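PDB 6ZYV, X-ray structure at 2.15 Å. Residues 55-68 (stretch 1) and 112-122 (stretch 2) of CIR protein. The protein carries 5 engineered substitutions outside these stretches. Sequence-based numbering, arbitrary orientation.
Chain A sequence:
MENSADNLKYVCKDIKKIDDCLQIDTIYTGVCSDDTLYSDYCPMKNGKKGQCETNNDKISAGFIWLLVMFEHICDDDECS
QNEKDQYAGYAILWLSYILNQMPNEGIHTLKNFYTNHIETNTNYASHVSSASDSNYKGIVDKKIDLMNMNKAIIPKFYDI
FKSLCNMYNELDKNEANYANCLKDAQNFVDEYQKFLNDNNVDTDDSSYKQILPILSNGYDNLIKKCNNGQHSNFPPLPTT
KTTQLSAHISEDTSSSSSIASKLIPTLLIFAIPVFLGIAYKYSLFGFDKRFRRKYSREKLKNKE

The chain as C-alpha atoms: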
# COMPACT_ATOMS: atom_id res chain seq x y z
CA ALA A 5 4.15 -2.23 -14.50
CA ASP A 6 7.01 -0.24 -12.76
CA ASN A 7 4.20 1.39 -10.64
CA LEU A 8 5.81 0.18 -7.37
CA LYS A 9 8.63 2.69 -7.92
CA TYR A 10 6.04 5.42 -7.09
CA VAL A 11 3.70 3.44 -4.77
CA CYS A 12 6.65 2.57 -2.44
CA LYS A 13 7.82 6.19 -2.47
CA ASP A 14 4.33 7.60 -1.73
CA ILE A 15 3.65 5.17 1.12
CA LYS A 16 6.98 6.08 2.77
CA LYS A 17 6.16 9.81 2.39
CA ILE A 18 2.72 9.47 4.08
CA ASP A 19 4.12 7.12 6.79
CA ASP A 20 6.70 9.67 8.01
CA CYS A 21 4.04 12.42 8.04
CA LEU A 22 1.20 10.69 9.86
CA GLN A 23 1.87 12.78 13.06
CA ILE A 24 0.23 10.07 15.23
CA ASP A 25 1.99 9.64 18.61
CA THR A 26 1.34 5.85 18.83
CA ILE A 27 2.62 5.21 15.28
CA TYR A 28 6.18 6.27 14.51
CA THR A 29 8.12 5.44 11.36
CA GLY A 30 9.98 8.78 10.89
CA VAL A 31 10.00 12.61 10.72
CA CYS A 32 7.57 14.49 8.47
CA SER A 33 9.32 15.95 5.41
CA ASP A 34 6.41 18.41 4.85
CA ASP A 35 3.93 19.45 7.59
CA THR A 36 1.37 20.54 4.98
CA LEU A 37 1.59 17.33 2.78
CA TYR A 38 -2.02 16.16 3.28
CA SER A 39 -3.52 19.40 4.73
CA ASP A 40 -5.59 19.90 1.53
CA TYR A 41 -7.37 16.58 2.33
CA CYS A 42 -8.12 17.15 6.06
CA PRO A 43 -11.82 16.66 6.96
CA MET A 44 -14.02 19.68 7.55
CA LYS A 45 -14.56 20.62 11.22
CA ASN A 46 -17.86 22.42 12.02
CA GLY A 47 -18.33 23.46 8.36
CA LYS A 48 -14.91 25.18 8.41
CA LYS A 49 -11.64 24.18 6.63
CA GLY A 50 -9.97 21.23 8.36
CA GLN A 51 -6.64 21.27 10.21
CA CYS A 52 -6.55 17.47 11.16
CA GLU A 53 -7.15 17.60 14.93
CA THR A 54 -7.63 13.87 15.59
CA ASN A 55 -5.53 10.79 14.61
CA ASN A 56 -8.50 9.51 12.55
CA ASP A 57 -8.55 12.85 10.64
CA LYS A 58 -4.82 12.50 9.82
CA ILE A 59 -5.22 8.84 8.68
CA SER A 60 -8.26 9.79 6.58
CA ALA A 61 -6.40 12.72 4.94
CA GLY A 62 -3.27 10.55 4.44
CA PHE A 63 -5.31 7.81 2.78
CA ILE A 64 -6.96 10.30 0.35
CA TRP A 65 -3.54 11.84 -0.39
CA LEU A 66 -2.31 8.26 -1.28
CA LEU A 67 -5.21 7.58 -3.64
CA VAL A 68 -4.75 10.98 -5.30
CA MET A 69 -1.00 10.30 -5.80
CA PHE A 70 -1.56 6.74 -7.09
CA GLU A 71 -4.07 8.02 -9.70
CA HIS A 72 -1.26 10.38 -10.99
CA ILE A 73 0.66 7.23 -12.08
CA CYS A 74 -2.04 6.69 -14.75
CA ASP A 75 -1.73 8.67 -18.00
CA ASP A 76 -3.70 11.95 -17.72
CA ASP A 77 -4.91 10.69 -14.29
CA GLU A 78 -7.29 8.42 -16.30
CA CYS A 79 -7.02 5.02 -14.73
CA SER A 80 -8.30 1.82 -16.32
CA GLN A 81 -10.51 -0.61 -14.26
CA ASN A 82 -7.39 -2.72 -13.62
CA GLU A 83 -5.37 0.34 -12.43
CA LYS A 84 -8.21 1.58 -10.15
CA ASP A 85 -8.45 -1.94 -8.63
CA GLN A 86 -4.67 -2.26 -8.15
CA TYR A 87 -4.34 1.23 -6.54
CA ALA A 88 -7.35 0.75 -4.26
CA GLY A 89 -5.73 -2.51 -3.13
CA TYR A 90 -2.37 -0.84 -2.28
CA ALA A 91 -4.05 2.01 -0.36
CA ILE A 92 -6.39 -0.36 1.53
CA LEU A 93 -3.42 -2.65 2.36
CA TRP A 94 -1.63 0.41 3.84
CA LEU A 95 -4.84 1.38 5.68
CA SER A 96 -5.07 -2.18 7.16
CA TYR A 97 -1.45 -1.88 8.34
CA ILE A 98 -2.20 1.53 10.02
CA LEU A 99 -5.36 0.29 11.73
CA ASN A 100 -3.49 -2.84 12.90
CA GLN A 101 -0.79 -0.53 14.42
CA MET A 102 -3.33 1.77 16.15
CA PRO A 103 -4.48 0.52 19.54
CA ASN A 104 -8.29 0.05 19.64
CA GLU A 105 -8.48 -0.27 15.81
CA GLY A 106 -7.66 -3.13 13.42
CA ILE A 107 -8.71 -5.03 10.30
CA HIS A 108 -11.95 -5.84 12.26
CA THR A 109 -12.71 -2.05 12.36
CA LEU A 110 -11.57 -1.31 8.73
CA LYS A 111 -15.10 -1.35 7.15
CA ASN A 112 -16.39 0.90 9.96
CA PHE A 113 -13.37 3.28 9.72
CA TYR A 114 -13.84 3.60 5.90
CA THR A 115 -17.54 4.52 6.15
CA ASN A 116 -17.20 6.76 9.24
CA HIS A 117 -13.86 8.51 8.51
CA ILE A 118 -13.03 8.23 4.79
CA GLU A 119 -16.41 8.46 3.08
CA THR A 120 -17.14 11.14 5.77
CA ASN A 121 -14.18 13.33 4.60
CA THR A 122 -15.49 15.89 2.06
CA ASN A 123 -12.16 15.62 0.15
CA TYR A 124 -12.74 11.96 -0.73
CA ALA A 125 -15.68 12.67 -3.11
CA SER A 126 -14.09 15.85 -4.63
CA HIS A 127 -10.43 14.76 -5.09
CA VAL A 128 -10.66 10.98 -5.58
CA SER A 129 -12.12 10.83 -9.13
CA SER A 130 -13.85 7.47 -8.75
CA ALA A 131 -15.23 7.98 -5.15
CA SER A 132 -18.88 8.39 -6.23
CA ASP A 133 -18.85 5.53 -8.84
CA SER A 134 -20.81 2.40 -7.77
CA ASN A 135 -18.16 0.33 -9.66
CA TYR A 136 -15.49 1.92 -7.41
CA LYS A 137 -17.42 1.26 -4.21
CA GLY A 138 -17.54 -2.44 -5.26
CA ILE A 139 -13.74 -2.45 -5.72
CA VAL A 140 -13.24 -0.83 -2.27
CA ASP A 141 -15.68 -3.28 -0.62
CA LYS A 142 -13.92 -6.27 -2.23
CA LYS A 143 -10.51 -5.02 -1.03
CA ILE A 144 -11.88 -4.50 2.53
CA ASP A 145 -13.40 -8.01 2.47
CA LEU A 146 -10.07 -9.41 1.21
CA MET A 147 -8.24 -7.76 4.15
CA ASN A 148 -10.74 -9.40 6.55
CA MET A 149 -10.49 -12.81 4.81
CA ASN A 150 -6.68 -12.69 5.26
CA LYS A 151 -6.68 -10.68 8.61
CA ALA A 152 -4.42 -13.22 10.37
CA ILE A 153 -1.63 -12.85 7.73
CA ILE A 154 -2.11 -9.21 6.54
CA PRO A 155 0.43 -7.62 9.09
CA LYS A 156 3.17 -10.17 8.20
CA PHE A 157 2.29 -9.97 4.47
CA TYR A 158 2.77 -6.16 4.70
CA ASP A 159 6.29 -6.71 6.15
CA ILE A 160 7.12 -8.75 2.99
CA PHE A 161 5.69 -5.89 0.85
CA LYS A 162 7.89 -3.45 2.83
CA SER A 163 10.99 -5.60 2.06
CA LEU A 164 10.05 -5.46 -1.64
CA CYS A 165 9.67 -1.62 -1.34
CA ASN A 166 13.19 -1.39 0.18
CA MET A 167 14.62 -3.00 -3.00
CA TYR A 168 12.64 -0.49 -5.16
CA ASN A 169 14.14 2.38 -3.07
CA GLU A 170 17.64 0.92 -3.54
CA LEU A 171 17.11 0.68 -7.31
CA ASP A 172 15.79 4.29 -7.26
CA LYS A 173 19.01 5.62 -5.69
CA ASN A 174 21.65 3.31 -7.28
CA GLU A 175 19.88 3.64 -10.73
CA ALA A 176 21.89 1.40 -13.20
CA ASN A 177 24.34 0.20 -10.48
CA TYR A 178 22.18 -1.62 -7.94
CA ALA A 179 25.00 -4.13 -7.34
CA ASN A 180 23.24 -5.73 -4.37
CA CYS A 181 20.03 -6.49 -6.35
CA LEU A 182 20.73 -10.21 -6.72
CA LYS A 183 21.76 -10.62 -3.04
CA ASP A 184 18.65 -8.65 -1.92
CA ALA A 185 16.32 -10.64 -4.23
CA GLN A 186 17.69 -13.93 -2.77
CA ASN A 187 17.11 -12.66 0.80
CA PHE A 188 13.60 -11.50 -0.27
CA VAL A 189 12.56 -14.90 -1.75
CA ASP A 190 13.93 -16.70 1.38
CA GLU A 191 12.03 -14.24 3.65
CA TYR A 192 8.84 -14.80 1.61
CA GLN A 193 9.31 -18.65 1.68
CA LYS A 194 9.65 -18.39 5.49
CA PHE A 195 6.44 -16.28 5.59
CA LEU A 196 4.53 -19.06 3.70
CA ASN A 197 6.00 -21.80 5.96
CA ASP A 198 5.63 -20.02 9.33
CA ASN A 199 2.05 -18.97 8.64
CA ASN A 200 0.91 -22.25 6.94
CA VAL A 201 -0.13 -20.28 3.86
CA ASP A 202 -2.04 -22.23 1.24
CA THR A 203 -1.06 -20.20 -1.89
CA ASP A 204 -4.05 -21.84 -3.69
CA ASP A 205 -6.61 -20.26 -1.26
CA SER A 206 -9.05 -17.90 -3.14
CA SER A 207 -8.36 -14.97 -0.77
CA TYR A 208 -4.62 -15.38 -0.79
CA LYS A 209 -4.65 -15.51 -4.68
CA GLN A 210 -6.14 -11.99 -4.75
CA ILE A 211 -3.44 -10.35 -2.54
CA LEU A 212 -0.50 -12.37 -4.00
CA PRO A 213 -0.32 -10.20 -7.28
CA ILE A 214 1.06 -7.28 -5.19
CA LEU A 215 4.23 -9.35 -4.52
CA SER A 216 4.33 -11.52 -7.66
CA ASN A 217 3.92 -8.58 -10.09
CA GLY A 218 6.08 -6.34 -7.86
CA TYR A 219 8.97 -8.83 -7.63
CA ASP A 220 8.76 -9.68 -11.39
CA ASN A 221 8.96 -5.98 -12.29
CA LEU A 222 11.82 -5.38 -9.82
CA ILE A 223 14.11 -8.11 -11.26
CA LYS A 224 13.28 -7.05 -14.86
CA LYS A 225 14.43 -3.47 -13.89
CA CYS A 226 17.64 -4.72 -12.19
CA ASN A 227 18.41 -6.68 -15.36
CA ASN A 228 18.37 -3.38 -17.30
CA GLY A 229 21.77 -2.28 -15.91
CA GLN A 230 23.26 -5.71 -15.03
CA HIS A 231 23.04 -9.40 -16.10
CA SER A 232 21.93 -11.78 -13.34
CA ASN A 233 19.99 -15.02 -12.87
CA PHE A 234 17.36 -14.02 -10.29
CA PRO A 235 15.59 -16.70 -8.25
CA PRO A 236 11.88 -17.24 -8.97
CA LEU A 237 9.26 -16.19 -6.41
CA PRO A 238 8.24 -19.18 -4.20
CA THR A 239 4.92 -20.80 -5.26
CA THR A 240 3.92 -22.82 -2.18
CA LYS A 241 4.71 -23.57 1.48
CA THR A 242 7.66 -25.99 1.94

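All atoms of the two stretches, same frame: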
# COMPACT_ATOMS: atom_id res chain seq x y z
N ASN A 55 -6.32 11.82 15.26
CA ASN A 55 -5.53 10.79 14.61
C ASN A 55 -6.31 10.20 13.43
O ASN A 55 -5.72 9.92 12.39
CB ASN A 55 -5.19 9.68 15.60
CG ASN A 55 -4.19 10.10 16.63
OD1 ASN A 55 -3.39 11.02 16.40
ND2 ASN A 55 -4.21 9.43 17.78
N ASN A 56 -7.64 10.03 13.59
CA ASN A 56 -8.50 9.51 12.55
C ASN A 56 -8.57 10.48 11.38
O ASN A 56 -8.63 10.03 10.24
CB ASN A 56 -9.89 9.25 13.09
CG ASN A 56 -9.98 8.08 14.04
OD1 ASN A 56 -9.09 7.22 14.12
ND2 ASN A 56 -11.06 8.01 14.79
N ASP A 57 -8.55 11.80 11.65
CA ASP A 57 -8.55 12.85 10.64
C ASP A 57 -7.27 12.78 9.82
O ASP A 57 -7.31 12.91 8.61
CB ASP A 57 -8.66 14.26 11.28
CG ASP A 57 -10.03 14.65 11.79
OD1 ASP A 57 -10.94 13.79 11.77
OD2 ASP A 57 -10.20 15.83 12.22
N LYS A 58 -6.13 12.59 10.48
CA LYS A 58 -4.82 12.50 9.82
C LYS A 58 -4.72 11.25 8.94
O LYS A 58 -4.19 11.33 7.83
CB LYS A 58 -3.69 12.52 10.86
CG LYS A 58 -3.60 13.82 11.65
CD LYS A 58 -2.59 13.71 12.80
CE LYS A 58 -2.68 14.89 13.73
NZ LYS A 58 -2.56 14.50 15.16
N ILE A 59 -5.23 10.10 9.43
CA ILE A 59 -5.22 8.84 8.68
C ILE A 59 -6.12 8.98 7.46
O ILE A 59 -5.74 8.58 6.37
CB ILE A 59 -5.66 7.64 9.56
CG1 ILE A 59 -4.63 7.37 10.66
CG2 ILE A 59 -5.85 6.38 8.72
CD1 ILE A 59 -5.17 6.51 11.82
N SER A 60 -7.31 9.57 7.65
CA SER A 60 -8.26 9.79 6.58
C SER A 60 -7.65 10.67 5.48
O SER A 60 -7.72 10.32 4.30
CB SER A 60 -9.53 10.42 7.14
OG SER A 60 -10.44 10.81 6.13
N ALA A 61 -7.02 11.80 5.88
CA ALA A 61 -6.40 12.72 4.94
C ALA A 61 -5.20 12.08 4.23
O ALA A 61 -4.99 12.31 3.05
CB ALA A 61 -5.98 13.99 5.67
N GLY A 62 -4.43 11.28 4.97
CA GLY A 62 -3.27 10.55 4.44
C GLY A 62 -3.65 9.49 3.43
O GLY A 62 -2.95 9.28 2.44
N PHE A 63 -4.78 8.83 3.66
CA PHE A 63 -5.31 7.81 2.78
C PHE A 63 -5.79 8.44 1.46
O PHE A 63 -5.53 7.89 0.39
CB PHE A 63 -6.47 7.06 3.47
CG PHE A 63 -7.14 6.03 2.60
CD1 PHE A 63 -6.60 4.76 2.44
CD2 PHE A 63 -8.31 6.33 1.92
CE1 PHE A 63 -7.21 3.82 1.63
CE2 PHE A 63 -8.93 5.39 1.11
CZ PHE A 63 -8.36 4.14 0.97
N ILE A 64 -6.48 9.58 1.53
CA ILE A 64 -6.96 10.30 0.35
C ILE A 64 -5.78 10.86 -0.43
O ILE A 64 -5.73 10.71 -1.65
CB ILE A 64 -7.97 11.39 0.75
CG1 ILE A 64 -9.23 10.73 1.32
CG2 ILE A 64 -8.30 12.32 -0.42
CD1 ILE A 64 -10.09 11.69 2.08
N TRP A 65 -4.76 11.39 0.27
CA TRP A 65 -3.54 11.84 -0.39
C TRP A 65 -2.89 10.68 -1.20
O TRP A 65 -2.53 10.89 -2.34
CB TRP A 65 -2.56 12.42 0.64
CG TRP A 65 -1.30 12.95 0.03
CD1 TRP A 65 -1.09 14.21 -0.45
CD2 TRP A 65 -0.09 12.23 -0.18
NE1 TRP A 65 0.19 14.32 -0.95
CE2 TRP A 65 0.82 13.10 -0.82
CE3 TRP A 65 0.32 10.92 0.09
CZ2 TRP A 65 2.12 12.72 -1.14
CZ3 TRP A 65 1.59 10.54 -0.28
CH2 TRP A 65 2.48 11.44 -0.85
N LEU A 66 -2.83 9.45 -0.62
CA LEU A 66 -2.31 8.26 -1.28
C LEU A 66 -3.04 7.96 -2.55
O LEU A 66 -2.40 7.76 -3.56
CB LEU A 66 -2.40 6.99 -0.40
CG LEU A 66 -1.19 6.57 0.43
CD1 LEU A 66 -1.37 5.10 0.90
CD2 LEU A 66 0.14 6.80 -0.34
N LEU A 67 -4.38 7.85 -2.48
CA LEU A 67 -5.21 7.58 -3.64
C LEU A 67 -5.04 8.62 -4.72
O LEU A 67 -4.98 8.27 -5.89
CB LEU A 67 -6.70 7.49 -3.26
CG LEU A 67 -7.18 6.22 -2.60
CD1 LEU A 67 -8.70 6.31 -2.34
CD2 LEU A 67 -6.87 5.00 -3.48
N VAL A 68 -4.95 9.91 -4.34
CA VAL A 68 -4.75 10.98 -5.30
C VAL A 68 -3.38 10.80 -6.01
O VAL A 68 -3.31 10.85 -7.24
CB VAL A 68 -4.92 12.36 -4.64
CG1 VAL A 68 -4.38 13.48 -5.54
CG2 VAL A 68 -6.38 12.63 -4.29
N ASN A 112 -15.84 -0.17 9.15
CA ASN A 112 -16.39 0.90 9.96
C ASN A 112 -15.58 2.20 9.82
O ASN A 112 -16.17 3.26 9.62
CB ASN A 112 -16.49 0.45 11.43
CG ASN A 112 -17.06 1.50 12.34
OD1 ASN A 112 -16.31 2.21 13.04
ND2 ASN A 112 -18.38 1.65 12.33
N PHE A 113 -14.24 2.13 9.90
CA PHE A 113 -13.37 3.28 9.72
C PHE A 113 -13.56 3.90 8.32
O PHE A 113 -13.58 5.11 8.20
CB PHE A 113 -11.88 2.89 9.93
CG PHE A 113 -10.93 4.07 9.89
CD1 PHE A 113 -10.41 4.51 8.68
CD2 PHE A 113 -10.58 4.74 11.04
CE1 PHE A 113 -9.60 5.63 8.64
CE2 PHE A 113 -9.75 5.85 11.00
CZ PHE A 113 -9.29 6.31 9.79
N TYR A 114 -13.66 3.08 7.26
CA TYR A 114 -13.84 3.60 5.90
C TYR A 114 -15.12 4.41 5.78
O TYR A 114 -15.10 5.53 5.27
CB TYR A 114 -13.84 2.46 4.86
CG TYR A 114 -13.36 2.90 3.49
CD1 TYR A 114 -14.23 3.50 2.59
CD2 TYR A 114 -12.05 2.72 3.10
CE1 TYR A 114 -13.79 3.90 1.33
CE2 TYR A 114 -11.60 3.11 1.85
CZ TYR A 114 -12.47 3.73 0.97
OH TYR A 114 -12.00 4.11 -0.27
N THR A 115 -16.25 3.85 6.23
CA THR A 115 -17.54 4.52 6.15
C THR A 115 -17.61 5.76 7.06
O THR A 115 -18.12 6.79 6.64
CB THR A 115 -18.66 3.52 6.52
OG1 THR A 115 -18.73 2.42 5.60
CG2 THR A 115 -20.02 4.17 6.70
N ASN A 116 -17.10 5.66 8.29
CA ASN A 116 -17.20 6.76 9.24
C ASN A 116 -16.10 7.80 9.19
O ASN A 116 -16.28 8.85 9.80
CB ASN A 116 -17.31 6.23 10.66
CG ASN A 116 -18.57 5.45 10.92
OD1 ASN A 116 -18.55 4.39 11.55
ND2 ASN A 116 -19.70 5.95 10.43
N HIS A 117 -14.96 7.54 8.54
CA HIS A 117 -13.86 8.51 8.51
C HIS A 117 -13.34 8.83 7.13
O HIS A 117 -12.76 9.90 6.97
CB HIS A 117 -12.71 8.08 9.40
CG HIS A 117 -13.08 7.99 10.84
ND1 HIS A 117 -13.24 9.12 11.64
CD2 HIS A 117 -13.38 6.89 11.58
CE1 HIS A 117 -13.61 8.67 12.83
NE2 HIS A 117 -13.69 7.33 12.84
N ILE A 118 -13.53 7.95 6.15
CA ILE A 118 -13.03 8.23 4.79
C ILE A 118 -14.14 8.74 3.91
O ILE A 118 -14.02 9.82 3.34
CB ILE A 118 -12.27 7.01 4.20
CG1 ILE A 118 -10.95 6.83 4.94
CG2 ILE A 118 -12.05 7.18 2.69
CD1 ILE A 118 -10.45 5.58 4.86
N GLU A 119 -15.25 8.01 3.85
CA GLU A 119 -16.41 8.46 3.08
C GLU A 119 -17.02 9.76 3.68
O GLU A 119 -17.64 10.54 2.98
CB GLU A 119 -17.44 7.34 2.96
CG GLU A 119 -16.88 6.19 2.15
CD GLU A 119 -17.86 5.07 1.85
OE1 GLU A 119 -17.66 4.38 0.82
OE2 GLU A 119 -18.81 4.88 2.64
N THR A 120 -16.72 10.03 4.96
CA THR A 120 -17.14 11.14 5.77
C THR A 120 -16.28 12.41 5.48
O THR A 120 -16.74 13.53 5.71
CB THR A 120 -17.14 10.61 7.20
OG1 THR A 120 -18.48 10.16 7.50
CG2 THR A 120 -16.62 11.55 8.22
N ASN A 121 -15.05 12.23 4.97
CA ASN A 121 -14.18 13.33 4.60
C ASN A 121 -14.70 13.92 3.28
O ASN A 121 -14.83 13.20 2.28
CB ASN A 121 -12.77 12.82 4.42
CG ASN A 121 -11.74 13.89 4.40
OD1 ASN A 121 -11.93 14.98 3.85
ND2 ASN A 121 -10.61 13.60 5.01
N THR A 122 -14.96 15.22 3.26
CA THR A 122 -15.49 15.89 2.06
C THR A 122 -14.52 15.86 0.85
O THR A 122 -14.94 15.91 -0.30
CB THR A 122 -15.92 17.29 2.42
OG1 THR A 122 -16.61 17.83 1.31
CG2 THR A 122 -14.75 18.19 2.85

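Residues 55-68 of the CIR protein form a helix throughout; residues 112-122 start as a helix that crosses the first almost at right angles (93°, axes 9.8 Å apart at closest approach) and then run into a turn. The backbones come nearest at Ser-60 and Ile-118, whose CA atoms lie 5.3 Å apart, and the contact buries 512 Å² in total, counting both sides.

Two hydrogen bonds meet at Ser-60, the polar centre of the contact. Its CB points toward the second stretch, and the t rotamer (173°) places OG to donate to the backbone: Ser-60 OG lies 2.6 Å from His-117 O. The same hydroxyl oxygen accepts from Asn-121, with Asn-121 ND2 at 3.0 Å from Ser-60 OG and a nearly straight N-H...O angle of 172°. A small hydroxyl-bearing side chain suits this place, because it both gives and receives a hydrogen bond where the backbones are close. The helix widens into a pi-type turn at 114-118, where Tyr-114 O accepts from both Ile-118 N (3.0 Å) and Glu-119 N (2.9 Å). Beyond it Asn-121 N bonds to Ile-118 O (3.1 Å) in a type I turn from Ile-118 to Asn-121 and not to His-117 O, which is left to accept from Ser-60 OG. The turn brings Asn-121 back toward the first helix. There its amide serves two ends: ND2 reaches Ser-60, while the side chain also caps a backbone N just past the stretch, at the start of the next helix. The aliphatic end of Ile-64 packs against this amide, Ile-64 CD1 lying 3.5 Å from Asn-121 ND2.

Aromatic rings and CH-pi contacts make up a second group. Asn-56 lies against His-117, with Asn-56 CB 3.9 Å from the centroid of the His-117 ring and over its face. The amide nitrogen is close to the imidazole, Asn-56 ND2 to His-117 CE1 being 3.3 Å, but no hydrogen bond joins the two side chains. The amide oxygen instead meets the edge of a neighbouring ring, with Asn-56 OD1 3.5 Å from Phe-113 CE2. One face of Phe-63 is covered by Ile-118, whose CD1 sits 4.1 Å from the centroid of the Phe-63 ring. Phe-63 and Tyr-114 meet obliquely, their planes at 83° and Phe-63 CZ 3.5 Å from Tyr-114 CE2 at the edge of the tyrosine ring.

Apolar packing completes the contact. Phe-113, Tyr-114 and Ile-118 leave their backbone sideways to the first helix, yet their long side chains bring their ends nearer to it. Phe-113 CZ rests 3.6 Å from Ile-59 CG2, and Ile-118 CD1 lies 3.7 Å from Phe-63 CD2. Ile-59, Phe-63 and Ile-64 all point toward the second stretch and are buried, as befits side chains that offer hydrocarbon surface alone. Gly-62 lies out of reach and takes no part.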